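PDB 5M6G: beta-glucosidase from Saccharopolyspora erythraea D, which probably hydrolyses terminal, non-reducing beta-D-glucosyl residues with release of beta-D-glucose, as a member of glycosyl hydrolase family 3. Local coordinates for residues A[67-72]-A[306-311]; A[85-90]-A[336-341]; A[432-437]-A[521-526]; A[526-531]-A[551-556]. All blocks are in the same frame, centred on the assembly; numbering follows the deposited sequence.

Interaction 1 of 4, residues A[67-72]-A[306-311]; sequences MVQVER and LVVSDY. With SOR (sorbitol), chain L.
OE2 of Glu71, the residue whose stem rests against Tyr311, is gripped by the hydroxyl of Ser94 and the amide of Gly91, while OE1 pairs with Lys73 in a salt bridge. With the carboxylate occupied there, it is the aliphatic part that faces the phenol: Glu71 CG lies 3.6 Å from Tyr311 OH, in the plane of the ring and at its edge. A bend at chi2 (-76°) carries the carboxylate aside, its plane turned 59° from the ring. Asp310 serves the sorbitol pocket. Its OD1 accepts O3 of the sorbitol at 2.5 Å and, from the anti side, the backbone N of Tyr311 at 2.6 Å, which fixes the carboxylate beside the ligand. With an alanine here, the sorbitol O3 would probably lose this acceptor and the Tyr311 amide would be left without its side-chain mate. Across to 306-311, Gln69 OE1 comes nearest Val308 CG2, at 4.3 Å; it is buried with no polar partner, whereas NE2 is bound to Ser87. In the TIM-barrel-type N-terminal domain, strand 68-71 runs between strands 87-90 and 339-341, and strand 306-308 pairs with 273-276.

Interaction 2 of 4, residues A[85-90]-A[336-341]; sequences IGSVLS and IDMFMM
Met340 meets Leu89 part-way along its chain. Its CB passes close to OE1 of Gln69, on the strand that lies between the two segments. CG comes next and fits against both branches of the leucine, Met340 CG lying 3.8 Å from Leu89 CD2 and slightly farther from CD1. SD touches Leu89 CD1 at 3.8 Å and also borders the bound sorbitol. The bend at chi3 (-61°) then turns the methyl back, so that Met340 CE ends near Gln69 OE1 as well. The two side chains, Leu89 and Met340, cross at about a right angle. Strands 87-90 and 339-341 flank strand 68-71 in the parallel sheet of the TIM-barrel-type domain, and are therefore not bonded to each other; they meet only through side chains, and Leu89 and Met340 both line the sorbitol pocket. Leu89 reaches Met340 with CG held between its backbone N and carbonyl carbon (chi1 79°). Two residues earlier on both segments, Ser87 CB abuts the thioether of Met338, with SD and CE of that methionine both 3.7 Å away. The Ser87 hydroxyl is engaged by Ile125 O, while Met338 also packs on Ile373 of helix 363-379.

Interaction 3 of 4, residues A[432-437]-A[521-526]; sequences FVAGKN and RATIAK
A methyl meets a methyl where Thr523 CG2 closes to 3.6 Å from Ala434 CB, and Thr523 CG2 also stands 4.1 Å from the backbone N of Gly435. These are van der Waals contacts, and the area they bury is small. In Thr523, OG1 stands beside the backbone N and anti to the carbonyl carbon (chi1 -69°), which leaves CG2 anti to the N and facing Ala434; the hydroxyl makes a weak hydrogen bond to Glu519 O one turn earlier. The short side chains let helix and strand come near, with Thr523 CA 6.7 Å from Gly435 CA. At Gly435 the chain leaves the strand with a positive phi (113°), and a side chain at these backbone angles would be jammed against the preceding carbonyl oxygen. Directly after it, Lys436 extends its NZ to Asp517 and Asp520 as salt bridges and to Gly499 O, tying the turn to the chain around the start of the helix. The helix itself is held by its regular ladder, Ala525 N reaching Arg521 O at 3.0 Å. Beyond this layer, Ile524 leans on Ala496, Val498 and Val536. Helix 518-528, which connects parallel strands 493-499 and 534-539, thus packs on one face of the mainly parallel sheet of the alpha/beta C-terminal domain, touching those strands as well as 431-434, which lies between 493-499 and 478-480.

Interaction 4 of 4, residues A[526-531]-A[551-556]; sequences KLRASG and DGWNAL
Arg528 reaches from the last part of helix 518-528 to Gly552 and Trp553, just ahead of strand 555-560. This helix makes the beta-alpha-beta crossover from strand 493-499 to its parallel neighbour 534-539, and 555-560 lies next in the sheet, so the contact links the helix's outgoing end to the approach of that strand. One hydrogen bond spans the gap: Arg528 NH1 donates to Gly552 O at 3.2 Å, moderately bent (141°). The acceptor is tilted from the guanidinium plane, and the donor comes at the carbonyl from the side, with a C=O...donor angle of 108°. Packing accompanies the bond. Arg528 CD also lies 3.2 Å from Gly552 O, and Arg528 CD is 4.0 Å from Trp553 CD1, at the indole edge. The chain bends at chi3 (-39°), and NH1 and CD border the same oxygen. The absence of a side chain at Gly552 matters, since a CB there would fall 2.7 Å from Arg528 NH1, a clash. Of the charged groups nearby, Asp551 turns away to a salt bridge with Arg417. Local hydrogen bonds shape the helix exit: Gly531 N bonds Arg528 O at 3.0 Å in a type I turn, and the positive phi of Gly531 ends the helical path. There Leu527 O takes two donors from Ser530, the backbone N at 3.2 Å and, in the carbonyl plane, OG at 2.6 Å.

Interactions 1 and 2 are buried in the N-terminal domain with centres about 2 Å apart: interaction 1 joins strand 68-71 to 306-308, and interaction 2 joins the two strands that flank 68-71. In the first, polar side chains meet by van der Waals contact while most of their polar ends are held by the ligand or other neighbours; thioethers and aliphatic branches make most of the second. Interactions 3 and 4 lie in the C-terminal domain, on the other side of the chain's centre. They share Lys526 and helix 518-528, and Ile524 CG2 packs 3.5 Å from Trp553 NE1. Interaction 3 is a buried methyl contact against the sheet, whereas interaction 4, partly exposed at the helix end, adds a hydrogen bond from an arginine to a backbone carbonyl.

Interaction 1 of 4, residues A[67-72]-A[306-311]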
loop_
_atom_site.group_PDB
_atom_site.type_symbol
_atom_site.label_atom_id
_atom_site.label_comp_id
_atom_site.label_asym_id
_atom_site.label_seq_id
_atom_site.Cartn_x
_atom_site.Cartn_y
_atom_site.Cartn_z
ATOM N N MET A 67 11.001 -3.355 21.502
ATOM C CA MET A 67 10.402 -2.159 20.925
ATOM C C MET A 67 11.097 -1.702 19.647
ATOM O O MET A 67 10.672 -0.711 19.046
ATOM C CB MET A 67 10.398 -1.041 21.969
ATOM C CG MET A 67 9.477 -1.359 23.138
ATOM S SD MET A 67 9.600 -0.192 24.509
ATOM C CE MET A 67 8.976 1.290 23.709
ATOM N N VAL A 68 12.131 -2.414 19.208
ATOM C CA VAL A 68 12.923 -2.043 18.039
ATOM C C VAL A 68 12.480 -2.875 16.837
ATOM O O VAL A 68 12.350 -4.104 16.929
ATOM C CB VAL A 68 14.424 -2.241 18.317
ATOM C CG1 VAL A 68 15.231 -2.035 17.036
ATOM C CG2 VAL A 68 14.901 -1.294 19.438
ATOM N N GLN A 69 12.237 -2.205 15.709
ATOM C CA GLN A 69 12.124 -2.869 14.413
ATOM C C GLN A 69 13.199 -2.274 13.516
ATOM O O GLN A 69 13.136 -1.086 13.172
ATOM C CB GLN A 69 10.735 -2.703 13.799
ATOM C CG GLN A 69 10.582 -3.422 12.449
ATOM C CD GLN A 69 9.246 -3.129 11.818
ATOM O OE1 GLN A 69 8.998 -2.014 11.384
ATOM N NE2 GLN A 69 8.361 -4.117 11.806
ATOM N N VAL A 70 14.193 -3.087 13.156
ATOM C CA VAL A 70 15.359 -2.613 12.423
ATOM C C VAL A 70 15.308 -3.136 10.995
ATOM O O VAL A 70 14.889 -4.276 10.748
ATOM C CB VAL A 70 16.679 -3.004 13.132
ATOM C CG1 VAL A 70 16.923 -4.534 13.153
ATOM C CG2 VAL A 70 17.849 -2.267 12.507
ATOM N N GLU A 71 15.728 -2.292 10.054
ATOM C CA GLU A 71 15.755 -2.679 8.651
ATOM C C GLU A 71 16.897 -3.664 8.415
ATOM O O GLU A 71 17.998 -3.498 8.946
ATOM C CB GLU A 71 15.910 -1.433 7.774
ATOM C CG GLU A 71 15.236 -1.514 6.408
ATOM C CD GLU A 71 16.006 -2.366 5.415
ATOM O OE1 GLU A 71 17.252 -2.323 5.431
ATOM O OE2 GLU A 71 15.358 -3.076 4.618
ATOM N N ARG A 72 16.626 -4.694 7.611
ATOM C CA ARG A 72 17.521 -5.850 7.536
ATOM C C ARG A 72 18.937 -5.475 7.103
ATOM O O ARG A 72 19.893 -6.147 7.499
ATOM C CB ARG A 72 16.945 -6.893 6.580
ATOM C CG ARG A 72 16.639 -6.301 5.202
ATOM C CD ARG A 72 16.344 -7.379 4.156
ATOM N NE ARG A 72 17.535 -8.129 3.760
ATOM C CZ ARG A 72 18.368 -7.740 2.800
ATOM N NH1 ARG A 72 18.142 -6.608 2.154
ATOM N NH2 ARG A 72 19.425 -8.481 2.487
ATOM N N LEU A 306 -0.782 -3.192 18.310
ATOM C CA LEU A 306 0.600 -2.729 18.282
ATOM C C LEU A 306 0.676 -1.431 17.485
ATOM O O LEU A 306 0.402 -1.433 16.282
ATOM C CB LEU A 306 1.479 -3.810 17.645
ATOM C CG LEU A 306 3.005 -3.817 17.715
ATOM C CD1 LEU A 306 3.491 -5.171 17.191
ATOM C CD2 LEU A 306 3.613 -2.678 16.920
ATOM N N VAL A 307 1.072 -0.337 18.136
ATOM C CA VAL A 307 1.275 0.935 17.445
ATOM C C VAL A 307 2.736 1.032 17.019
ATOM O O VAL A 307 3.644 1.029 17.863
ATOM C CB VAL A 307 0.883 2.125 18.333
ATOM C CG1 VAL A 307 1.125 3.432 17.583
ATOM C CG2 VAL A 307 -0.559 1.990 18.764
ATOM N N VAL A 308 2.972 1.127 15.712
ATOM C CA VAL A 308 4.327 1.171 15.174
ATOM C C VAL A 308 4.570 2.534 14.537
ATOM O O VAL A 308 3.657 3.134 13.954
ATOM C CB VAL A 308 4.563 0.017 14.175
ATOM C CG1 VAL A 308 3.642 0.139 12.965
ATOM C CG2 VAL A 308 6.033 -0.060 13.756
ATOM N N SER A 309 5.801 3.034 14.668
ATOM C CA SER A 309 6.182 4.274 14.009
ATOM C C SER A 309 6.386 4.052 12.508
ATOM O O SER A 309 6.497 2.919 12.030
ATOM C CB SER A 309 7.469 4.841 14.619
ATOM O OG SER A 309 8.628 4.271 14.017
ATOM N N ASP A 310 6.421 5.159 11.758
ATOM C CA ASP A 310 6.911 5.100 10.388
ATOM C C ASP A 310 8.439 5.112 10.407
ATOM O O ASP A 310 9.082 5.231 11.457
ATOM C CB ASP A 310 6.339 6.249 9.544
ATOM C CG ASP A 310 6.216 5.887 8.052
ATOM O OD1 ASP A 310 7.007 5.043 7.552
ATOM O OD2 ASP A 310 5.319 6.449 7.379
ATOM N N TYR A 311 9.020 5.002 9.218
ATOM C CA TYR A 311 10.430 4.671 9.032
ATOM C C TYR A 311 11.302 5.872 9.374
ATOM O O TYR A 311 11.203 6.914 8.721
ATOM C CB TYR A 311 10.619 4.238 7.580
ATOM C CG TYR A 311 11.952 3.671 7.168
ATOM C CD1 TYR A 311 12.941 4.484 6.619
ATOM C CD2 TYR A 311 12.197 2.295 7.240
ATOM C CE1 TYR A 311 14.156 3.942 6.186
ATOM C CE2 TYR A 311 13.404 1.752 6.816
ATOM C CZ TYR A 311 14.376 2.575 6.293
ATOM O OH TYR A 311 15.568 2.022 5.873
HETATM C C1 SOR L . 4.841 3.568 4.809
HETATM C C2 SOR L . 5.765 2.387 4.570
HETATM C C3 SOR L . 7.207 2.838 4.785
HETATM C C4 SOR L . 8.192 1.817 4.223
HETATM C C5 SOR L . 9.561 2.422 3.897
HETATM C C6 SOR L . 10.323 1.428 3.026
HETATM O O1 SOR L . 3.621 3.388 4.130
HETATM O O2 SOR L . 5.441 1.337 5.464
HETATM O O3 SOR L . 7.419 2.994 6.164
HETATM O O4 SOR L . 8.351 0.752 5.139
HETATM O O5 SOR L . 9.448 3.675 3.235
HETATM O O6 SOR L . 11.399 2.068 2.371
#

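Interaction 2 of 4, residues A[85-90]-A[336-341]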
loop_
_atom_site.group_PDB
_atom_site.type_symbol
_atom_site.label_atom_id
_atom_site.label_comp_id
_atom_site.label_asym_id
_atom_site.label_seq_id
_atom_site.Cartn_x
_atom_site.Cartn_y
_atom_site.Cartn_z
ATOM N N ILE A 85 16.490 -7.874 19.684
ATOM C CA ILE A 85 15.611 -6.977 18.941
ATOM C C ILE A 85 14.304 -7.689 18.614
ATOM O O ILE A 85 14.276 -8.893 18.332
ATOM C CB ILE A 85 16.355 -6.467 17.694
ATOM C CG1 ILE A 85 17.276 -5.310 18.102
ATOM C CG2 ILE A 85 15.395 -6.060 16.563
ATOM C CD1 ILE A 85 18.408 -5.057 17.155
ATOM N N GLY A 86 13.193 -6.949 18.680
ATOM C CA GLY A 86 11.894 -7.581 18.558
ATOM C C GLY A 86 11.439 -7.812 17.132
ATOM O O GLY A 86 10.656 -8.730 16.871
ATOM N N SER A 87 11.924 -7.015 16.188
ATOM C CA SER A 87 11.378 -7.100 14.849
ATOM C C SER A 87 12.420 -6.678 13.834
ATOM O O SER A 87 13.328 -5.902 14.141
ATOM C CB SER A 87 10.130 -6.218 14.716
ATOM O OG SER A 87 9.564 -6.341 13.423
ATOM N N VAL A 88 12.263 -7.194 12.613
ATOM C CA VAL A 88 13.027 -6.757 11.454
ATOM C C VAL A 88 12.032 -6.453 10.343
ATOM O O VAL A 88 10.947 -7.043 10.286
ATOM C CB VAL A 88 14.060 -7.823 11.018
ATOM C CG1 VAL A 88 14.780 -7.422 9.735
ATOM C CG2 VAL A 88 15.079 -8.067 12.140
ATOM N N LEU A 89 12.381 -5.501 9.474
ATOM C CA LEU A 89 11.593 -5.244 8.275
ATOM C C LEU A 89 12.496 -5.245 7.053
ATOM O O LEU A 89 13.712 -5.047 7.141
ATOM C CB LEU A 89 10.820 -3.903 8.316
ATOM C CG LEU A 89 11.596 -2.607 8.025
ATOM C CD1 LEU A 89 10.700 -1.539 7.392
ATOM C CD2 LEU A 89 12.251 -2.046 9.283
ATOM N N SER A 90 11.879 -5.502 5.904
ATOM C CA SER A 90 12.456 -5.138 4.621
ATOM C C SER A 90 11.808 -3.829 4.201
ATOM O O SER A 90 10.581 -3.759 4.072
ATOM C CB SER A 90 12.218 -6.216 3.559
ATOM O OG SER A 90 13.132 -7.278 3.696
ATOM N N ILE A 336 3.601 5.364 21.227
ATOM C CA ILE A 336 4.032 4.415 20.201
ATOM C C ILE A 336 4.743 3.231 20.851
ATOM O O ILE A 336 5.526 3.391 21.796
ATOM C CB ILE A 336 4.920 5.127 19.164
ATOM C CG1 ILE A 336 4.100 6.188 18.425
ATOM C CG2 ILE A 336 5.523 4.130 18.149
ATOM C CD1 ILE A 336 4.878 6.956 17.377
ATOM N N ASP A 337 4.478 2.028 20.347
ATOM C CA ASP A 337 4.979 0.796 20.957
ATOM C C ASP A 337 6.258 0.273 20.324
ATOM O O ASP A 337 7.120 -0.260 21.033
ATOM C CB ASP A 337 3.916 -0.299 20.880
ATOM C CG ASP A 337 2.613 0.119 21.510
ATOM O OD1 ASP A 337 2.632 0.593 22.668
ATOM O OD2 ASP A 337 1.568 -0.003 20.836
ATOM N N MET A 338 6.385 0.366 19.002
ATOM C CA MET A 338 7.521 -0.196 18.287
ATOM C C MET A 338 8.061 0.854 17.331
ATOM O O MET A 338 7.294 1.598 16.713
ATOM C CB MET A 338 7.126 -1.462 17.519
ATOM C CG MET A 338 8.255 -2.056 16.687
ATOM S SD MET A 338 7.846 -3.681 16.034
ATOM C CE MET A 338 8.157 -4.712 17.474
ATOM N N PHE A 339 9.381 0.915 17.203
ATOM C CA PHE A 339 10.018 2.000 16.473
ATOM C C PHE A 339 10.776 1.456 15.278
ATOM O O PHE A 339 11.711 0.657 15.425
ATOM C CB PHE A 339 10.893 2.818 17.418
ATOM C CG PHE A 339 10.070 3.544 18.428
ATOM C CD1 PHE A 339 9.602 2.884 19.554
ATOM C CD2 PHE A 339 9.649 4.840 18.183
ATOM C CE1 PHE A 339 8.778 3.537 20.452
ATOM C CE2 PHE A 339 8.842 5.495 19.073
ATOM C CZ PHE A 339 8.402 4.849 20.203
ATOM N N MET A 340 10.335 1.872 14.096
ATOM C CA MET A 340 10.868 1.399 12.828
ATOM C C MET A 340 12.057 2.273 12.455
ATOM O O MET A 340 11.910 3.492 12.318
ATOM C CB MET A 340 9.785 1.465 11.751
ATOM C CG MET A 340 10.210 0.922 10.391
ATOM S SD MET A 340 8.968 1.335 9.139
ATOM C CE MET A 340 7.536 0.488 9.780
ATOM N N MET A 341 13.231 1.662 12.303
ATOM C CA MET A 341 14.446 2.435 12.086
ATOM C C MET A 341 15.324 1.760 11.039
ATOM O O MET A 341 15.351 0.529 10.924
ATOM C CB MET A 341 15.213 2.629 13.403
ATOM C CG MET A 341 15.694 1.329 14.050
ATOM S SD MET A 341 16.229 1.669 15.755
ATOM C CE MET A 341 14.646 1.946 16.571
#

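Interaction 3 of 4, residues A[432-437]-A[521-526]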
loop_
_atom_site.group_PDB
_atom_site.type_symbol
_atom_site.label_atom_id
_atom_site.label_comp_id
_atom_site.label_asym_id
_atom_site.label_seq_id
_atom_site.Cartn_x
_atom_site.Cartn_y
_atom_site.Cartn_z
ATOM N N PHE A 432 -4.337 -0.136 -33.989
ATOM C CA PHE A 432 -3.093 0.532 -33.637
ATOM C C PHE A 432 -3.038 0.777 -32.135
ATOM O O PHE A 432 -4.028 1.200 -31.528
ATOM C CB PHE A 432 -2.916 1.864 -34.374
ATOM C CG PHE A 432 -1.479 2.290 -34.474
ATOM C CD1 PHE A 432 -0.848 2.939 -33.412
ATOM C CD2 PHE A 432 -0.734 1.982 -35.607
ATOM C CE1 PHE A 432 0.486 3.305 -33.500
ATOM C CE2 PHE A 432 0.597 2.350 -35.699
ATOM C CZ PHE A 432 1.211 3.009 -34.643
ATOM N N VAL A 433 -1.878 0.511 -31.540
ATOM C CA VAL A 433 -1.655 0.773 -30.123
ATOM C C VAL A 433 -0.411 1.639 -29.980
ATOM O O VAL A 433 0.597 1.415 -30.658
ATOM C CB VAL A 433 -1.534 -0.532 -29.308
ATOM C CG1 VAL A 433 -1.322 -0.224 -27.802
ATOM C CG2 VAL A 433 -2.787 -1.377 -29.507
ATOM N N ALA A 434 -0.496 2.641 -29.100
ATOM C CA ALA A 434 0.604 3.550 -28.827
ATOM C C ALA A 434 0.565 3.931 -27.355
ATOM O O ALA A 434 -0.372 3.592 -26.631
ATOM C CB ALA A 434 0.529 4.809 -29.697
ATOM N N GLY A 435 1.586 4.652 -26.928
ATOM C CA GLY A 435 1.639 5.168 -25.565
ATOM C C GLY A 435 2.755 4.534 -24.748
ATOM O O GLY A 435 3.034 3.334 -24.862
ATOM N N LYS A 436 3.392 5.345 -23.891
ATOM C CA LYS A 436 4.486 4.826 -23.066
ATOM C C LYS A 436 4.011 3.854 -21.993
ATOM O O LYS A 436 4.842 3.167 -21.389
ATOM C CB LYS A 436 5.258 5.980 -22.419
ATOM C CG LYS A 436 4.507 6.713 -21.313
ATOM C CD LYS A 436 5.449 7.656 -20.542
ATOM C CE LYS A 436 4.712 8.458 -19.472
ATOM N NZ LYS A 436 3.828 9.550 -20.004
ATOM N N ASN A 437 2.709 3.773 -21.736
ATOM C CA ASN A 437 2.173 2.841 -20.755
ATOM C C ASN A 437 1.475 1.647 -21.396
ATOM O O ASN A 437 0.824 0.877 -20.689
ATOM C CB ASN A 437 1.233 3.581 -19.795
ATOM C CG ASN A 437 1.996 4.463 -18.830
ATOM O OD1 ASN A 437 3.210 4.332 -18.722
ATOM N ND2 ASN A 437 1.296 5.357 -18.114
ATOM N N ARG A 521 0.895 13.907 -25.091
ATOM C CA ARG A 521 0.057 14.769 -25.923
ATOM C C ARG A 521 0.474 14.708 -27.391
ATOM O O ARG A 521 -0.383 14.741 -28.279
ATOM C CB ARG A 521 0.080 16.201 -25.397
ATOM C CG ARG A 521 -0.266 16.281 -23.924
ATOM C CD ARG A 521 -0.670 17.648 -23.522
ATOM N NE ARG A 521 0.439 18.301 -22.831
ATOM C CZ ARG A 521 1.300 19.099 -23.439
ATOM N NH1 ARG A 521 1.155 19.356 -24.735
ATOM N NH2 ARG A 521 2.283 19.654 -22.746
ATOM N N ALA A 522 1.778 14.608 -27.663
ATOM C CA ALA A 522 2.248 14.395 -29.033
ATOM C C ALA A 522 1.718 13.086 -29.612
ATOM O O ALA A 522 1.286 13.038 -30.769
ATOM C CB ALA A 522 3.777 14.403 -29.066
ATOM N N THR A 523 1.759 12.009 -28.832
ATOM C CA THR A 523 1.307 10.718 -29.345
ATOM C C THR A 523 -0.197 10.713 -29.602
ATOM O O THR A 523 -0.654 10.215 -30.641
ATOM C CB THR A 523 1.702 9.611 -28.374
ATOM O OG1 THR A 523 3.123 9.470 -28.396
ATOM C CG2 THR A 523 1.067 8.284 -28.782
ATOM N N ILE A 524 -0.985 11.272 -28.682
ATOM C CA ILE A 524 -2.426 11.328 -28.910
ATOM C C ILE A 524 -2.741 12.194 -30.126
ATOM O O ILE A 524 -3.622 11.861 -30.927
ATOM C CB ILE A 524 -3.158 11.838 -27.657
ATOM C CG1 ILE A 524 -3.038 10.836 -26.506
ATOM C CG2 ILE A 524 -4.619 12.125 -27.984
ATOM C CD1 ILE A 524 -3.503 11.409 -25.157
ATOM N N ALA A 525 -2.032 13.316 -30.284
ATOM C CA ALA A 525 -2.283 14.184 -31.434
ATOM C C ALA A 525 -1.950 13.470 -32.736
ATOM O O ALA A 525 -2.692 13.571 -33.723
ATOM C CB ALA A 525 -1.481 15.479 -31.307
ATOM N N LYS A 526 -0.850 12.718 -32.746
ATOM C CA LYS A 526 -0.496 11.937 -33.925
ATOM C C LYS A 526 -1.580 10.921 -34.262
ATOM O O LYS A 526 -1.895 10.710 -35.440
ATOM C CB LYS A 526 0.849 11.248 -33.703
ATOM C CG LYS A 526 1.400 10.562 -34.942
ATOM C CD LYS A 526 2.736 9.915 -34.634
ATOM C CE LYS A 526 3.736 10.959 -34.172
ATOM N NZ LYS A 526 4.066 11.895 -35.281
#

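Interaction 4 of 4, residues A[526-531]-A[551-556]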
loop_
_atom_site.group_PDB
_atom_site.type_symbol
_atom_site.label_atom_id
_atom_site.label_comp_id
_atom_site.label_asym_id
_atom_site.label_seq_id
_atom_site.Cartn_x
_atom_site.Cartn_y
_atom_site.Cartn_z
ATOM N N LYS A 526 -0.850 12.718 -32.746
ATOM C CA LYS A 526 -0.496 11.937 -33.925
ATOM C C LYS A 526 -1.580 10.921 -34.262
ATOM O O LYS A 526 -1.895 10.710 -35.440
ATOM C CB LYS A 526 0.849 11.248 -33.703
ATOM C CG LYS A 526 1.400 10.562 -34.942
ATOM C CD LYS A 526 2.736 9.915 -34.634
ATOM C CE LYS A 526 3.736 10.959 -34.172
ATOM N NZ LYS A 526 4.066 11.895 -35.281
ATOM N N LEU A 527 -2.168 10.284 -33.243
ATOM C CA LEU A 527 -3.232 9.314 -33.484
ATOM C C LEU A 527 -4.504 9.997 -33.962
ATOM O O LEU A 527 -5.176 9.497 -34.868
ATOM C CB LEU A 527 -3.535 8.504 -32.224
ATOM C CG LEU A 527 -2.463 7.593 -31.622
ATOM C CD1 LEU A 527 -3.109 6.607 -30.652
ATOM C CD2 LEU A 527 -1.696 6.873 -32.694
ATOM N N ARG A 528 -4.877 11.114 -33.341
ATOM C CA ARG A 528 -6.077 11.799 -33.805
ATOM C C ARG A 528 -5.907 12.306 -35.233
ATOM O O ARG A 528 -6.868 12.296 -36.010
ATOM C CB ARG A 528 -6.436 12.944 -32.857
ATOM C CG ARG A 528 -6.690 12.493 -31.421
ATOM C CD ARG A 528 -7.503 13.496 -30.620
ATOM N NE ARG A 528 -7.131 14.870 -30.923
ATOM C CZ ARG A 528 -7.936 15.761 -31.495
ATOM N NH1 ARG A 528 -9.185 15.447 -31.813
ATOM N NH2 ARG A 528 -7.486 16.980 -31.736
ATOM N N ALA A 529 -4.692 12.731 -35.605
ATOM C CA ALA A 529 -4.458 13.246 -36.954
ATOM C C ALA A 529 -4.672 12.187 -38.023
ATOM O O ALA A 529 -4.824 12.529 -39.201
ATOM C CB ALA A 529 -3.041 13.803 -37.076
ATOM N N SER A 530 -4.681 10.910 -37.649
ATOM C CA SER A 530 -4.909 9.867 -38.635
ATOM C C SER A 530 -6.363 9.793 -39.077
ATOM O O SER A 530 -6.656 9.092 -40.057
ATOM C CB SER A 530 -4.463 8.511 -38.077
ATOM O OG SER A 530 -5.325 8.082 -37.037
ATOM N N GLY A 531 -7.268 10.490 -38.384
ATOM C CA GLY A 531 -8.691 10.417 -38.657
ATOM C C GLY A 531 -9.370 9.183 -38.119
ATOM O O GLY A 531 -10.586 9.039 -38.268
ATOM N N ASP A 551 -12.349 16.437 -25.021
ATOM C CA ASP A 551 -13.397 16.474 -26.037
ATOM C C ASP A 551 -12.936 15.931 -27.385
ATOM O O ASP A 551 -13.778 15.546 -28.201
ATOM C CB ASP A 551 -13.927 17.900 -26.203
ATOM C CG ASP A 551 -14.719 18.357 -25.000
ATOM O OD1 ASP A 551 -15.220 17.479 -24.266
ATOM O OD2 ASP A 551 -14.836 19.575 -24.783
ATOM N N GLY A 552 -11.632 15.885 -27.635
ATOM C CA GLY A 552 -11.109 15.320 -28.858
ATOM C C GLY A 552 -10.931 13.823 -28.846
ATOM O O GLY A 552 -10.555 13.253 -29.874
ATOM N N TRP A 553 -11.208 13.162 -27.723
ATOM C CA TRP A 553 -10.989 11.731 -27.569
ATOM C C TRP A 553 -12.302 10.984 -27.760
ATOM O O TRP A 553 -13.293 11.285 -27.089
ATOM C CB TRP A 553 -10.403 11.420 -26.186
ATOM C CG TRP A 553 -9.145 12.175 -25.887
ATOM C CD1 TRP A 553 -8.349 12.832 -26.782
ATOM C CD2 TRP A 553 -8.536 12.356 -24.600
ATOM N NE1 TRP A 553 -7.281 13.407 -26.132
ATOM C CE2 TRP A 553 -7.371 13.127 -24.792
ATOM C CE3 TRP A 553 -8.858 11.929 -23.306
ATOM C CZ2 TRP A 553 -6.526 13.482 -23.738
ATOM C CZ3 TRP A 553 -8.021 12.302 -22.251
ATOM C CH2 TRP A 553 -6.871 13.066 -22.478
ATOM N N ASN A 554 -12.309 10.004 -28.665
ATOM C CA ASN A 554 -13.542 9.255 -28.890
ATOM C C ASN A 554 -13.939 8.439 -27.671
ATOM O O ASN A 554 -15.134 8.232 -27.425
ATOM C CB ASN A 554 -13.388 8.364 -30.118
ATOM C CG ASN A 554 -13.113 9.167 -31.359
ATOM O OD1 ASN A 554 -11.964 9.485 -31.661
ATOM N ND2 ASN A 554 -14.174 9.547 -32.066
ATOM N N ALA A 555 -12.964 7.954 -26.909
ATOM C CA ALA A 555 -13.262 7.302 -25.648
ATOM C C ALA A 555 -12.137 7.598 -24.679
ATOM O O ALA A 555 -11.001 7.853 -25.084
ATOM C CB ALA A 555 -13.439 5.784 -25.790
ATOM N N LEU A 556 -12.481 7.589 -23.392
ATOM C CA LEU A 556 -11.523 7.754 -22.309
ATOM C C LEU A 556 -11.810 6.682 -21.272
ATOM O O LEU A 556 -12.933 6.598 -20.762
ATOM C CB LEU A 556 -11.626 9.148 -21.683
ATOM C CG LEU A 556 -10.808 9.265 -20.396
ATOM C CD1 LEU A 556 -9.322 9.057 -20.707
ATOM C CD2 LEU A 556 -11.049 10.597 -19.739
#